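Local coordinates for gram-negative insecticidal protein (Chromobacterium piscinae, PDB 6FBM) that kills insects, probably by forming pores through its MACPF domain, with a beta-tripod domain that may serve in target recognition, at residues L28-E33 / A270-F275; L116-Y121 / K188-D193; V129-S134 / A175-R180; D394-G399 / G462-V467; K400-A405 / M423-G428. All blocks are in the same frame, centred on the assembly; numbering follows the deposited sequence.

Contacts 1 and 3 are the buried pair: their centres lie about 9 Å apart in the curled antiparallel sheet of the MACPF domain, and R180 of contact 3 reaches carbonyls of contact 1. Strand 271-274 of contact 1 bulges against A176 of contact 3, which has its own bulge at L130 and W131. Contact 2, partly buried, uses the same strand 120-134 near its beginning, with a water in place of direct hydrogen bonds. Contacts 4 and 5 touch each other on the opposite side of the chain's centre from contacts 1 and 3. Contact 4 joins two loops through one backbone bond, a water and a long salt bridge; contact 5 is a strand pair with a G1 bulge.

Contact 1: L28-E33 / A270-F275; sequences LYASPE and ATLMDF
F275 lays one ring face over the methyl group of A30 where the loop L28-E33 runs against strand 271-274 of the curled MACPF sheet. That strand carries a classic beta bulge, in which M273 and D274 both face A176 of strand 170-177. The F275 side chain can be followed outward. Its CB lies 4.2 Å from Y29 OH. F275 CG stands anti to the carbonyl carbon (chi1 -72°), 3.8 Å from A30 CB. F275 CD1 is 3.7 Å from A30 CB, which stands 3.5 Å from the centroid of the F275 ring and 4° off the ring normal, a CH-pi contact over the centre. Farther out the ring passes from the methyl group to the backbone: F275 CE2 is 3.6 Å from A30 N, and F275 CZ 3.5 Å from A30 CA. The same ring turns an edge to the face of Y29, the two planes being 55° apart. Y23 and F101 extend this aromatic group.

Earlier on the strand, L272 CD2 packs 3.4 Å from A30 C, and the ring of P32 crosses T271 at about a right angle. R180 NH1 bonds M273 O, with weaker bonds to the carbonyls of Y29 and A30, while D274 OD2 forms a salt bridge with K74. The other carboxylate oxygen, in the plane of the Y29 ring at its edge, receives the phenol hydroxyl in a short bond: Y29 OH to D274 OD1 is 2.5 Å.

Contact 2: L116-Y121 / K188-D193; sequences LTEITY and KTLKMD
I119 and K188 lie side by side and point the same way, with I119 CD1 3.6 Å from K188 CG. The isoleucine bends at its second torsion (chi2 -69°), which swings CD1 towards the lysine although the side chain starts out facing away; its other branch, CG2, rests over one face of the Y121 ring, offset to the rim. The K188 chain is bent at chi2 and chi3; its CG and CD are the atoms near I119 CD1, while NZ bonds D379 O.

T120 and T189 cross at about a right angle. T120 OG1 meets a methyl group rather than a hydroxyl: T189 CG2 is 3.2 Å away. The T189 hydroxyl sits between backbone N and carbonyl carbon (chi1 57°), leaving CG2 anti to the carbonyl carbon and turned to T120. E118 folds back at chi2 (-66°), and its OE1 comes within 3.6 Å of L190 CD1. Its second oxygen, OE2, bonds S443 OG, so the bent chain has an apolar neighbour on one oxygen and a polar one on the other.

The segments share no direct hydrogen bond. A water joins them, donating to E118 O at 2.6 Å and accepting from L190 N at 3.1 Å.

T120 lies on strand 120-134 and bonds through its backbone to S187 of strand 179-187. The short 3-10 turn at T189 and L190 leads from that second strand towards helix 198-209, probably part of a membrane-inserting helical region as in other MACPF proteins; L198 of this helix packs on both T120 and T189.

Contact 3: V129-S134 / A175-R180; sequences VLWYIS and AAVGGR
A classic beta bulge joins strand 120-134 to strand 170-177 in the MACPF sheet: L130 and W131 both face V177. V177 O takes a bond from L130 N at 2.7 Å and a weak one from W131 N at 3.3 Å. Past the bulge the antiparallel pairing is regular. V177 N donates to W131 O at 2.7 Å, and I133 and A175 exchange two further bonds.

At the bulge the W131 indole packs on V177. W131 CG lies between its backbone N and carbonyl carbon (chi1 50°). V177 CB stands over one face of the indole, 3.8 Å from the centroid of the five-membered ring, and V177 CG1 is 3.5 Å from W131 NE1. The indole N-H itself bonds P14 O. On the same side I133 CD1 packs 3.9 Å from V177 CG2. The other side of the sheet carries Y132, whose CE1 is 3.9 Å from A176 CB.

Both chains turn a corner here, at L130 and at G178; at G178 a CB would lie tight against V129 CA and L130 N. V177 thus serves the bulge twice, its carbonyl gathering two N-H groups and its side chain packing on the indole. The contact is therefore held by backbone bonds in an apolar setting, with the indole N-H satisfied by P14.

Contact 4: D394-G399 / G462-V467; sequences DDAGSG and GARKDV
D394 and K465 form a long salt bridge, with D394 OD2 3.8 Å from K465 NZ; the lysine CE lies close to both carboxylate oxygens. The aspartate keeps its CG between backbone N and carbonyl carbon (chi1 52°). Its OD1 accepts from A396 N through the anti lone pair, an Asx turn. R391 is a second, weak and long ionic partner of OD2. The carbonyl of D394 accepts a hydrogen bond from a water, 2.8 Å from D394 O.

D395 comes next, with its CA 3.8 Å from A463 CB and its OD1 bonded to Y429 OH. It opens a type II beta turn that closes at S398, where S398 N bonds D395 O at 3.0 Å. This turn lies in the loop before strand 403-410, in the part of the chain with Vps62 similarity, consistent with the beta-tripod domain of this toxin; the partner segment is likewise a loop, leading to strand 468-473.

At the turn's second position, A396 O receives R464 N at 3.2 Å, nearly in line with the carbonyl (158°) and in its plane. The same oxygen accepts from the water, 2.7 Å away, which in turn accepts from K465 N at 3.1 Å, so a single water bridges D394, A396 and K465. At G397, one face of the R464 guanidinium lies over CA, offset to the rim. S398 follows, its CA making a CA-H...O contact of 3.3 Å with G462 O.

Contact 5: K400-A405 / M423-G428; sequences KSKDYA and MLATSG
The Y404 ring lies beside the backbone of L424 and A425, with A425 N 3.3 Å from its CE1 atom and set obliquely to the ring. A425 CB is 3.8 Å from Y404 CE1, and L424 CB approaches Y404 CD1 at 4.1 Å. Y404 CG stands anti to the carbonyl carbon (chi1 -56°); W393 and S335 also touch the Y404 side chain, and its OH bonds S333 O. The other flat group is the D403 carboxylate, where OD2 accepts a weak bond from G428 N at 3.3 Å.

The strands meet in a G1 beta bulge, where A425 and T426 both face D403. D403 O takes T426 N in a straight bond of 2.9 Å, in the carbonyl plane on a lone pair. It also takes A425 N at 2.8 Å, a bond that is weak because it is bent (125° at the hydrogen). A425 has the positive phi (72°) expected of the first bulge residue. D403 N returns a bond to T426 O, and farther along, A405 and M423 exchange backbone bonds in a regular antiparallel pair. These strands, 403-410 and 421-426, are neighbours in a curled sheet of the probable beta-tripod region. T426 OG1 donates to G428 O at 2.9 Å, tying the turn after the strand back on itself.

At the surface side, K402 folds so that its CE packs 4.0 Å from A425 CB. D403 also has a like-charged neighbour: its OD1 lies close to D395 OD1. The proximity of the two carboxylates could raise the pKa of one of them, and the Y429 hydroxyl, which bonds D395 OD1, and nearby N-H groups may ease the repulsion.

Contact 1: L28-E33 / A270-F275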
# COMPACT_ATOMS: atom_id res chain seq x y z
N LEU A 28 -16.88 17.89 25.75
CA LEU A 28 -15.58 18.48 25.45
C LEU A 28 -15.76 19.75 24.64
O LEU A 28 -16.82 19.99 24.07
CB LEU A 28 -14.69 17.50 24.69
CG LEU A 28 -14.49 16.11 25.30
CD1 LEU A 28 -13.57 15.33 24.37
CD2 LEU A 28 -13.93 16.14 26.74
N TYR A 29 -14.72 20.58 24.61
CA TYR A 29 -14.73 21.79 23.80
C TYR A 29 -14.48 21.37 22.34
O TYR A 29 -13.51 20.73 22.04
CB TYR A 29 -13.66 22.78 24.28
CG TYR A 29 -13.53 24.02 23.42
CD1 TYR A 29 -14.30 25.14 23.67
CD2 TYR A 29 -12.64 24.05 22.34
CE1 TYR A 29 -14.19 26.28 22.87
CE2 TYR A 29 -12.53 25.18 21.53
CZ TYR A 29 -13.29 26.29 21.81
OH TYR A 29 -13.19 27.42 21.02
N ALA A 30 -15.41 21.76 21.48
CA ALA A 30 -15.29 21.62 20.03
C ALA A 30 -14.54 20.36 19.61
O ALA A 30 -13.43 20.42 19.06
CB ALA A 30 -14.64 22.86 19.42
N SER A 31 -15.17 19.24 19.91
CA SER A 31 -14.63 17.94 19.56
C SER A 31 -15.75 17.09 18.96
O SER A 31 -16.88 17.17 19.41
CB SER A 31 -14.10 17.23 20.80
OG SER A 31 -13.83 15.89 20.51
N PRO A 32 -15.40 16.24 17.98
CA PRO A 32 -16.36 15.25 17.48
C PRO A 32 -16.82 14.25 18.54
O PRO A 32 -17.90 13.69 18.41
CB PRO A 32 -15.56 14.51 16.39
CG PRO A 32 -14.48 15.46 15.99
CD PRO A 32 -14.13 16.19 17.24
N GLU A 33 -16.02 14.04 19.57
CA GLU A 33 -16.38 13.12 20.64
C GLU A 33 -17.65 13.56 21.37
O GLU A 33 -18.32 12.71 21.94
CB GLU A 33 -15.25 12.95 21.66
CG GLU A 33 -14.01 12.17 21.21
CD GLU A 33 -13.09 11.89 22.41
OE1 GLU A 33 -11.99 12.50 22.58
OE2 GLU A 33 -13.48 11.05 23.26
N ALA A 270 -8.31 16.09 9.30
CA ALA A 270 -9.06 17.25 9.77
C ALA A 270 -10.41 16.85 10.35
O ALA A 270 -11.06 15.96 9.82
CB ALA A 270 -9.26 18.25 8.65
N THR A 271 -10.76 17.49 11.46
CA THR A 271 -12.08 17.35 12.07
C THR A 271 -12.54 18.70 12.58
O THR A 271 -11.79 19.65 12.58
CB THR A 271 -12.12 16.38 13.26
OG1 THR A 271 -11.35 16.92 14.34
CG2 THR A 271 -11.55 15.02 12.87
N LEU A 272 -13.79 18.77 12.99
CA LEU A 272 -14.30 19.88 13.75
C LEU A 272 -13.35 19.97 14.92
O LEU A 272 -13.06 18.98 15.55
CB LEU A 272 -15.73 19.60 14.21
CG LEU A 272 -16.37 20.54 15.23
CD1 LEU A 272 -17.89 20.57 15.02
CD2 LEU A 272 -16.12 20.12 16.64
N MET A 273 -12.85 21.16 15.18
CA MET A 273 -11.94 21.39 16.28
C MET A 273 -12.02 22.77 16.92
O MET A 273 -11.23 23.04 17.83
CB MET A 273 -10.50 21.10 15.86
CG MET A 273 -10.06 21.69 14.53
SD MET A 273 -9.94 23.48 14.37
CE MET A 273 -8.60 23.80 15.47
N ASP A 274 -12.92 23.64 16.49
CA ASP A 274 -13.04 24.93 17.12
C ASP A 274 -14.40 25.54 16.84
O ASP A 274 -15.06 25.22 15.83
CB ASP A 274 -11.93 25.87 16.65
CG ASP A 274 -11.50 26.90 17.71
OD1 ASP A 274 -11.99 26.85 18.86
OD2 ASP A 274 -10.64 27.75 17.35
N PHE A 275 -14.80 26.42 17.74
CA PHE A 275 -16.08 27.08 17.69
C PHE A 275 -15.84 28.57 17.60
O PHE A 275 -14.84 29.08 18.15
CB PHE A 275 -16.84 26.83 18.97
CG PHE A 275 -17.36 25.45 19.13
CD1 PHE A 275 -17.62 24.62 18.05
CD2 PHE A 275 -17.71 25.00 20.40
CE1 PHE A 275 -18.17 23.37 18.24
CE2 PHE A 275 -18.25 23.76 20.60
CZ PHE A 275 -18.49 22.95 19.51

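Contact 2: L116-Y121 / K188-D193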
# COMPACT_ATOMS: atom_id res chain seq x y z
N LEU A 116 -7.85 21.51 44.38
CA LEU A 116 -6.88 22.33 45.09
C LEU A 116 -7.07 23.82 44.83
O LEU A 116 -7.59 24.25 43.80
CB LEU A 116 -5.44 21.93 44.77
CG LEU A 116 -5.02 20.62 45.43
CD1 LEU A 116 -3.57 20.30 45.04
CD2 LEU A 116 -5.18 20.72 46.97
N THR A 117 -6.62 24.60 45.79
CA THR A 117 -6.66 26.02 45.72
C THR A 117 -5.21 26.47 45.50
O THR A 117 -4.30 25.62 45.51
CB THR A 117 -7.37 26.57 46.98
OG1 THR A 117 -7.84 27.89 46.74
CG2 THR A 117 -6.50 26.57 48.19
N GLU A 118 -4.98 27.75 45.19
CA GLU A 118 -3.64 28.22 44.80
C GLU A 118 -3.05 27.59 43.52
O GLU A 118 -1.83 27.64 43.28
CB GLU A 118 -2.60 28.02 45.93
CG GLU A 118 -2.99 28.50 47.32
CD GLU A 118 -3.14 30.00 47.42
OE1 GLU A 118 -2.88 30.74 46.43
OE2 GLU A 118 -3.54 30.43 48.53
N ILE A 119 -3.93 26.99 42.69
CA ILE A 119 -3.55 26.43 41.40
C ILE A 119 -4.03 27.42 40.35
O ILE A 119 -5.16 27.99 40.45
CB ILE A 119 -4.21 25.08 41.15
CG1 ILE A 119 -3.84 24.08 42.24
CG2 ILE A 119 -3.85 24.53 39.77
CD1 ILE A 119 -2.41 23.62 42.26
N THR A 120 -3.19 27.66 39.36
CA THR A 120 -3.59 28.43 38.20
C THR A 120 -3.89 27.44 37.07
O THR A 120 -3.07 26.55 36.76
CB THR A 120 -2.52 29.44 37.79
OG1 THR A 120 -2.28 30.34 38.89
CG2 THR A 120 -2.99 30.24 36.57
N TYR A 121 -5.06 27.63 36.46
CA TYR A 121 -5.56 26.79 35.42
C TYR A 121 -5.36 27.53 34.11
O TYR A 121 -5.85 28.66 33.95
CB TYR A 121 -7.05 26.50 35.67
CG TYR A 121 -7.30 25.92 37.03
CD1 TYR A 121 -7.06 24.57 37.28
CD2 TYR A 121 -7.74 26.71 38.09
CE1 TYR A 121 -7.27 24.03 38.54
CE2 TYR A 121 -7.95 26.18 39.35
CZ TYR A 121 -7.71 24.84 39.57
OH TYR A 121 -7.91 24.29 40.83
N LYS A 188 1.27 25.60 40.01
CA LYS A 188 1.45 26.06 41.36
C LYS A 188 2.31 27.33 41.26
O LYS A 188 3.54 27.26 41.37
CB LYS A 188 2.15 24.95 42.16
CG LYS A 188 1.14 23.96 42.74
CD LYS A 188 1.52 22.49 42.92
CE LYS A 188 2.98 22.22 43.17
NZ LYS A 188 3.14 20.88 43.84
N THR A 189 1.68 28.48 41.04
CA THR A 189 2.45 29.69 40.73
C THR A 189 3.29 30.21 41.89
O THR A 189 4.33 30.82 41.69
CB THR A 189 1.58 30.89 40.22
OG1 THR A 189 0.57 31.22 41.17
CG2 THR A 189 0.92 30.60 38.92
N LEU A 190 2.85 29.94 43.11
CA LEU A 190 3.56 30.34 44.32
C LEU A 190 4.93 29.68 44.44
O LEU A 190 5.77 30.14 45.21
CB LEU A 190 2.72 30.09 45.58
CG LEU A 190 1.29 30.60 45.62
CD1 LEU A 190 0.65 30.24 46.95
CD2 LEU A 190 1.18 32.07 45.27
N LYS A 191 5.17 28.61 43.68
CA LYS A 191 6.50 27.99 43.59
C LYS A 191 7.34 28.47 42.40
O LYS A 191 8.35 27.85 42.10
CB LYS A 191 6.36 26.47 43.54
CG LYS A 191 5.55 25.89 44.69
CD LYS A 191 5.74 24.39 44.83
CE LYS A 191 7.06 23.99 45.47
NZ LYS A 191 7.39 22.62 45.02
N MET A 192 6.98 29.59 41.78
CA MET A 192 7.35 29.83 40.38
C MET A 192 7.98 31.19 39.99
O MET A 192 7.74 31.67 38.87
CB MET A 192 6.08 29.59 39.53
CG MET A 192 6.14 28.49 38.52
SD MET A 192 4.72 28.61 37.42
CE MET A 192 5.19 29.99 36.39
N ASP A 193 8.78 31.81 40.87
CA ASP A 193 9.58 33.01 40.48
C ASP A 193 8.72 34.04 39.73
O ASP A 193 9.13 34.63 38.72
CB ASP A 193 10.79 32.60 39.61
CG ASP A 193 11.70 31.54 40.29
OD1 ASP A 193 11.86 31.61 41.53
OD2 ASP A 193 12.24 30.63 39.59
O HOH W 1 0.73 27.77 43.95

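Contact 3: V129-S134 / A175-R180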
# COMPACT_ATOMS: atom_id res chain seq x y z
N VAL A 129 -6.78 25.98 11.63
CA VAL A 129 -8.00 25.95 10.85
C VAL A 129 -7.64 25.75 9.39
O VAL A 129 -6.76 26.43 8.88
CB VAL A 129 -8.79 27.28 10.95
CG1 VAL A 129 -10.08 27.22 10.12
CG2 VAL A 129 -9.08 27.63 12.42
N LEU A 130 -8.30 24.80 8.74
CA LEU A 130 -8.22 24.66 7.30
C LEU A 130 -9.42 25.37 6.66
O LEU A 130 -9.27 26.13 5.71
CB LEU A 130 -8.15 23.18 6.92
CG LEU A 130 -7.02 22.41 7.61
CD1 LEU A 130 -7.17 20.93 7.34
CD2 LEU A 130 -5.64 22.88 7.19
N TRP A 131 -10.62 25.08 7.16
CA TRP A 131 -11.82 25.76 6.69
C TRP A 131 -12.89 25.80 7.75
O TRP A 131 -12.79 25.11 8.77
CB TRP A 131 -12.38 25.09 5.43
CG TRP A 131 -12.54 23.64 5.56
CD1 TRP A 131 -13.60 23.00 6.07
CD2 TRP A 131 -11.61 22.64 5.15
NE1 TRP A 131 -13.42 21.62 5.99
CE2 TRP A 131 -12.21 21.39 5.38
CE3 TRP A 131 -10.37 22.68 4.52
CZ2 TRP A 131 -11.56 20.19 5.12
CZ3 TRP A 131 -9.73 21.50 4.24
CH2 TRP A 131 -10.32 20.27 4.53
N TYR A 132 -13.88 26.65 7.51
CA TYR A 132 -15.08 26.71 8.30
C TYR A 132 -16.19 26.12 7.44
O TYR A 132 -16.19 26.29 6.22
CB TYR A 132 -15.42 28.15 8.70
CG TYR A 132 -14.31 28.89 9.43
CD1 TYR A 132 -14.19 28.79 10.82
CD2 TYR A 132 -13.41 29.74 8.76
CE1 TYR A 132 -13.20 29.47 11.53
CE2 TYR A 132 -12.41 30.42 9.46
CZ TYR A 132 -12.30 30.29 10.85
OH TYR A 132 -11.30 30.95 11.59
N ILE A 133 -17.10 25.41 8.07
CA ILE A 133 -18.33 24.99 7.42
C ILE A 133 -19.42 25.67 8.22
O ILE A 133 -19.32 25.76 9.46
CB ILE A 133 -18.57 23.47 7.41
CG1 ILE A 133 -17.27 22.72 7.07
CG2 ILE A 133 -19.69 23.14 6.45
CD1 ILE A 133 -17.36 21.23 7.16
N SER A 134 -20.43 26.19 7.53
CA SER A 134 -21.54 26.85 8.21
C SER A 134 -22.85 26.47 7.55
O SER A 134 -22.90 26.17 6.36
CB SER A 134 -21.36 28.36 8.20
OG SER A 134 -21.25 28.83 6.86
N ALA A 175 -18.53 25.48 12.26
CA ALA A 175 -17.35 24.90 12.90
C ALA A 175 -16.09 25.11 12.10
O ALA A 175 -16.10 25.12 10.86
CB ALA A 175 -17.57 23.41 13.10
N ALA A 176 -15.00 25.26 12.84
CA ALA A 176 -13.68 25.27 12.27
C ALA A 176 -13.24 23.82 12.10
O ALA A 176 -13.41 23.01 12.98
CB ALA A 176 -12.73 26.00 13.19
N VAL A 177 -12.66 23.54 10.94
CA VAL A 177 -12.15 22.23 10.64
C VAL A 177 -10.64 22.27 10.45
O VAL A 177 -10.11 23.13 9.76
CB VAL A 177 -12.84 21.67 9.38
CG1 VAL A 177 -12.29 20.31 9.07
CG2 VAL A 177 -14.35 21.59 9.58
N GLY A 178 -9.96 21.33 11.08
CA GLY A 178 -8.52 21.16 10.98
C GLY A 178 -8.00 20.35 12.16
O GLY A 178 -8.52 19.28 12.46
N GLY A 179 -6.99 20.87 12.84
CA GLY A 179 -6.56 20.26 14.10
C GLY A 179 -6.24 21.29 15.13
O GLY A 179 -5.82 22.39 14.81
N ARG A 180 -6.44 20.92 16.38
CA ARG A 180 -6.23 21.82 17.52
C ARG A 180 -5.32 21.14 18.51
O ARG A 180 -5.50 19.94 18.76
CB ARG A 180 -7.55 22.07 18.22
CG ARG A 180 -7.52 23.17 19.26
CD ARG A 180 -8.91 23.46 19.81
NE ARG A 180 -9.20 22.60 20.95
CZ ARG A 180 -10.21 21.75 21.10
NH1 ARG A 180 -11.12 21.54 20.16
NH2 ARG A 180 -10.31 21.08 22.23

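Contact 4: D394-G399 / G462-V467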
# COMPACT_ATOMS: atom_id res chain seq x y z
N ASP A 394 16.67 47.49 68.83
CA ASP A 394 17.77 46.94 69.62
C ASP A 394 18.04 47.79 70.86
O ASP A 394 17.44 48.86 71.01
CB ASP A 394 19.04 46.77 68.74
CG ASP A 394 19.42 48.02 68.00
OD1 ASP A 394 19.94 48.95 68.61
OD2 ASP A 394 19.21 48.07 66.79
N ASP A 395 18.94 47.32 71.74
CA ASP A 395 19.27 47.98 73.02
C ASP A 395 20.44 48.96 72.95
O ASP A 395 21.06 49.26 73.99
CB ASP A 395 19.51 46.94 74.13
CG ASP A 395 20.94 46.38 74.13
OD1 ASP A 395 21.46 46.05 73.04
OD2 ASP A 395 21.55 46.28 75.22
N ALA A 396 20.77 49.46 71.76
CA ALA A 396 21.84 50.46 71.61
C ALA A 396 21.52 51.66 72.48
O ALA A 396 20.39 52.20 72.40
CB ALA A 396 21.99 50.88 70.15
N GLY A 397 22.48 52.02 73.35
CA GLY A 397 22.30 53.12 74.31
C GLY A 397 22.05 52.72 75.75
O GLY A 397 22.26 53.52 76.68
N SER A 398 21.59 51.49 75.97
CA SER A 398 21.40 50.95 77.32
C SER A 398 22.71 50.77 78.08
O SER A 398 22.70 50.66 79.31
CB SER A 398 20.72 49.59 77.22
OG SER A 398 21.59 48.65 76.58
N GLY A 399 23.82 50.67 77.35
CA GLY A 399 25.11 50.49 77.96
C GLY A 399 25.33 49.11 78.54
O GLY A 399 26.38 48.88 79.15
N GLY A 462 16.83 51.86 79.00
CA GLY A 462 17.53 53.09 78.63
C GLY A 462 18.14 53.03 77.25
O GLY A 462 19.27 53.47 77.06
N ALA A 463 17.41 52.49 76.29
CA ALA A 463 17.88 52.38 74.91
C ALA A 463 17.23 53.51 74.18
O ALA A 463 16.07 53.83 74.46
CB ALA A 463 17.48 51.05 74.30
N ARG A 464 17.96 54.09 73.22
CA ARG A 464 17.46 55.24 72.42
C ARG A 464 16.14 54.89 71.80
O ARG A 464 15.15 55.64 71.93
CB ARG A 464 18.43 55.64 71.31
CG ARG A 464 19.86 55.84 71.77
CD ARG A 464 20.66 56.79 70.94
NE ARG A 464 21.94 57.01 71.63
CZ ARG A 464 22.99 56.19 71.59
NH1 ARG A 464 22.96 55.05 70.88
NH2 ARG A 464 24.09 56.50 72.27
N LYS A 465 16.14 53.73 71.13
CA LYS A 465 14.97 53.21 70.46
C LYS A 465 14.10 52.49 71.46
O LYS A 465 14.58 52.02 72.50
CB LYS A 465 15.34 52.26 69.32
CG LYS A 465 16.37 52.81 68.34
CD LYS A 465 16.62 51.86 67.22
CE LYS A 465 18.10 51.78 66.80
NZ LYS A 465 18.13 51.42 65.35
N ASP A 466 12.82 52.42 71.14
CA ASP A 466 11.83 51.80 72.00
C ASP A 466 11.12 50.67 71.26
O ASP A 466 11.08 50.64 70.03
CB ASP A 466 10.80 52.85 72.43
CG ASP A 466 11.41 54.01 73.22
OD1 ASP A 466 12.53 53.87 73.79
OD2 ASP A 466 10.70 55.04 73.28
N VAL A 467 10.58 49.72 72.03
CA VAL A 467 9.76 48.64 71.47
C VAL A 467 8.76 48.14 72.47
O VAL A 467 9.03 48.11 73.66
CB VAL A 467 10.63 47.46 70.97
CG1 VAL A 467 11.24 46.67 72.13
CG2 VAL A 467 9.85 46.57 70.02
O HOH W 2 18.29 51.51 70.84

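Contact 5: K400-A405 / M423-G428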
# COMPACT_ATOMS: atom_id res chain seq x y z
N LYS A 400 24.40 48.17 78.32
CA LYS A 400 24.56 46.81 78.83
C LYS A 400 25.50 46.11 77.86
O LYS A 400 25.48 46.39 76.64
CB LYS A 400 23.24 46.03 78.90
CG LYS A 400 22.03 46.78 79.44
CD LYS A 400 22.14 47.26 80.89
CE LYS A 400 21.03 48.25 81.20
NZ LYS A 400 21.00 48.57 82.64
N SER A 401 26.34 45.22 78.40
CA SER A 401 27.41 44.60 77.63
C SER A 401 26.84 43.61 76.60
O SER A 401 27.33 43.50 75.47
CB SER A 401 28.42 43.90 78.57
OG SER A 401 27.87 42.75 79.17
N LYS A 402 25.78 42.91 77.01
CA LYS A 402 25.05 42.00 76.14
C LYS A 402 23.91 42.76 75.42
O LYS A 402 23.48 43.86 75.83
CB LYS A 402 24.56 40.76 76.89
CG LYS A 402 25.66 40.03 77.66
CD LYS A 402 25.33 38.67 78.21
CE LYS A 402 24.23 38.61 79.28
NZ LYS A 402 24.26 39.53 80.45
N ASP A 403 23.50 42.20 74.29
CA ASP A 403 22.57 42.84 73.36
C ASP A 403 21.21 42.14 73.30
O ASP A 403 21.09 40.93 73.56
CB ASP A 403 23.22 42.91 71.97
CG ASP A 403 24.43 43.84 71.93
OD1 ASP A 403 24.35 44.98 72.47
OD2 ASP A 403 25.46 43.42 71.37
N TYR A 404 20.20 42.93 72.99
CA TYR A 404 18.80 42.54 73.06
C TYR A 404 18.13 43.18 71.87
O TYR A 404 18.26 44.38 71.69
CB TYR A 404 18.15 43.04 74.35
CG TYR A 404 18.89 42.57 75.56
CD1 TYR A 404 18.59 41.35 76.17
CD2 TYR A 404 19.94 43.32 76.09
CE1 TYR A 404 19.30 40.91 77.27
CE2 TYR A 404 20.67 42.88 77.18
CZ TYR A 404 20.35 41.69 77.77
OH TYR A 404 21.07 41.26 78.85
N ALA A 405 17.43 42.39 71.06
CA ALA A 405 16.84 42.92 69.83
C ALA A 405 15.56 42.23 69.43
O ALA A 405 15.37 41.06 69.75
CB ALA A 405 17.85 42.81 68.70
N MET A 423 15.87 38.33 70.04
CA MET A 423 17.19 37.79 70.28
C MET A 423 17.71 38.51 71.52
O MET A 423 17.94 39.72 71.49
CB MET A 423 18.11 38.06 69.07
CG MET A 423 17.66 37.36 67.79
SD MET A 423 17.67 35.56 67.85
CE MET A 423 19.42 35.18 67.79
N LEU A 424 17.88 37.75 72.60
CA LEU A 424 18.06 38.30 73.93
C LEU A 424 19.35 37.77 74.57
O LEU A 424 19.60 36.56 74.58
CB LEU A 424 16.87 37.94 74.82
CG LEU A 424 15.48 38.37 74.31
CD1 LEU A 424 14.38 37.72 75.14
CD2 LEU A 424 15.29 39.86 74.32
N ALA A 425 20.18 38.71 75.03
CA ALA A 425 21.39 38.44 75.80
C ALA A 425 22.46 37.86 74.90
O ALA A 425 23.08 36.84 75.24
CB ALA A 425 21.09 37.55 77.00
N THR A 426 22.66 38.52 73.77
CA THR A 426 23.56 38.02 72.72
C THR A 426 24.87 38.79 72.71
O THR A 426 24.94 39.89 73.26
CB THR A 426 22.89 38.09 71.32
OG1 THR A 426 22.45 39.43 71.02
CG2 THR A 426 21.69 37.15 71.27
N SER A 427 25.89 38.19 72.10
CA SER A 427 27.17 38.85 71.89
C SER A 427 27.21 39.36 70.45
O SER A 427 27.52 38.62 69.51
CB SER A 427 28.32 37.86 72.17
OG SER A 427 29.59 38.44 71.84
N GLY A 428 26.88 40.65 70.28
CA GLY A 428 26.64 41.24 68.96
C GLY A 428 25.17 41.03 68.58
O GLY A 428 24.51 40.11 69.09